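Local coordinates for DPS family protein (Vibrio cholerae O1 biovar El Tor, PDB 3IQ1) that probably binds and oxidises iron as a twelve-subunit, ferritin-like protein of the Dps family, at residues I116-H119 with Q120-I124. Numbering follows the deposited sequence.
Sequences ILLH and QQRDI
The guanidinium of R122 carries the CB of L118 over one face, 3.7 Å above its plane and offset toward the rim, with L118 CB and R122 NH1 3.8 Å apart. R122 runs back extended from CG to NE, bringing its flat end to the residue one turn earlier. The H119 ring has a water over the centre of one face and the backbone N of Q120 at its edge. That water donates to H119 O at 2.9 Å and, more weakly, to D123 OD1. The D123 carboxylate turns back along the helix toward the imidazole, CG lying beside its own backbone N (chi1 -79°); H119 CE1 and D123 OD2 are 3.9 Å apart, ring and carboxylate planes 69° apart. Side chains four apart meet because this is helix 103-131 of the ferritin-like bundle, where Q120 N to I116 O (2.9 Å) and Q121 N to L117 O (2.8 Å) are alpha-helical bonds. Buried Q121 passes the L117 carbonyl, its CG 3.1 Å from L117 O, and its amide hydrogen-bonds Y30 through OE1 and Q147 through NE2, joining three helices. R122 NH2 forms a salt bridge with E148 and a hydrogen bond with I9 O of a second subunit.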
# COMPACT_ATOMS: atom_id res chain seq x y z
N ILE B 116 -29.08 -12.94 23.23
CA ILE B 116 -29.20 -11.97 24.33
C ILE B 116 -28.80 -10.55 23.89
O ILE B 116 -29.53 -9.59 24.12
CB ILE B 116 -28.38 -12.41 25.57
CG1 ILE B 116 -29.09 -13.61 26.22
CG2 ILE B 116 -28.23 -11.28 26.52
CD1 ILE B 116 -28.31 -14.31 27.28
N LEU B 117 -27.66 -10.40 23.23
CA LEU B 117 -27.28 -9.09 22.73
C LEU B 117 -28.38 -8.53 21.82
O LEU B 117 -28.74 -7.36 21.90
CB LEU B 117 -25.92 -9.13 22.01
CG LEU B 117 -24.73 -9.60 22.85
CD1 LEU B 117 -23.45 -9.45 22.00
CD2 LEU B 117 -24.64 -8.82 24.17
N LEU B 118 -28.86 -9.33 20.87
CA LEU B 118 -29.86 -8.81 19.93
C LEU B 118 -31.11 -8.36 20.66
O LEU B 118 -31.66 -7.32 20.36
CB LEU B 118 -30.24 -9.88 18.90
CG LEU B 118 -29.25 -10.10 17.78
CD1 LEU B 118 -29.60 -11.34 17.01
CD2 LEU B 118 -29.13 -8.91 16.82
N HIS B 119 -31.57 -9.19 21.61
CA HIS B 119 -32.79 -8.91 22.36
C HIS B 119 -32.61 -7.58 23.11
O HIS B 119 -33.51 -6.71 23.08
CB HIS B 119 -33.01 -10.08 23.30
CG HIS B 119 -34.29 -10.05 24.04
ND1 HIS B 119 -34.44 -9.37 25.22
CD2 HIS B 119 -35.46 -10.71 23.83
CE1 HIS B 119 -35.67 -9.54 25.67
NE2 HIS B 119 -36.30 -10.38 24.86
N GLN B 120 -31.47 -7.41 23.77
CA GLN B 120 -31.22 -6.19 24.58
C GLN B 120 -31.06 -4.97 23.69
O GLN B 120 -31.57 -3.90 23.99
CB GLN B 120 -29.97 -6.30 25.43
CG GLN B 120 -30.06 -6.89 26.69
CD GLN B 120 -28.66 -6.72 27.32
OE1 GLN B 120 -27.69 -7.20 26.76
NE2 GLN B 120 -28.56 -5.93 28.31
N GLN B 121 -30.40 -5.16 22.54
CA GLN B 121 -30.23 -4.05 21.58
C GLN B 121 -31.56 -3.60 20.99
O GLN B 121 -31.76 -2.42 20.84
CB GLN B 121 -29.22 -4.43 20.51
CG GLN B 121 -27.83 -4.54 21.14
CD GLN B 121 -26.76 -5.29 20.41
OE1 GLN B 121 -25.61 -5.13 20.77
NE2 GLN B 121 -27.09 -5.99 19.32
N ARG B 122 -32.50 -4.52 20.70
CA ARG B 122 -33.81 -4.15 20.22
C ARG B 122 -34.61 -3.35 21.29
O ARG B 122 -35.30 -2.39 20.98
CB ARG B 122 -34.57 -5.40 19.83
CG ARG B 122 -33.97 -6.06 18.57
CD ARG B 122 -34.58 -7.41 18.35
NE ARG B 122 -34.06 -8.04 17.15
CZ ARG B 122 -33.74 -9.32 17.03
NH1 ARG B 122 -33.93 -10.17 18.06
NH2 ARG B 122 -33.26 -9.79 15.86
N ASP B 123 -34.45 -3.76 22.54
CA ASP B 123 -35.12 -3.02 23.61
C ASP B 123 -34.58 -1.60 23.75
O ASP B 123 -35.36 -0.67 23.87
CB ASP B 123 -34.96 -3.73 24.93
CG ASP B 123 -35.91 -4.90 25.09
OD1 ASP B 123 -36.88 -5.05 24.30
OD2 ASP B 123 -35.74 -5.65 26.10
N ILE B 124 -33.26 -1.47 23.69
CA ILE B 124 -32.64 -0.16 23.74
C ILE B 124 -33.04 0.68 22.54
O ILE B 124 -33.32 1.89 22.65
CB ILE B 124 -31.09 -0.23 23.88
CG1 ILE B 124 -30.74 -0.86 25.22
CG2 ILE B 124 -30.48 1.18 23.73
CD1 ILE B 124 -29.27 -1.31 25.32
O HOH W 1 -36.14 -7.66 22.26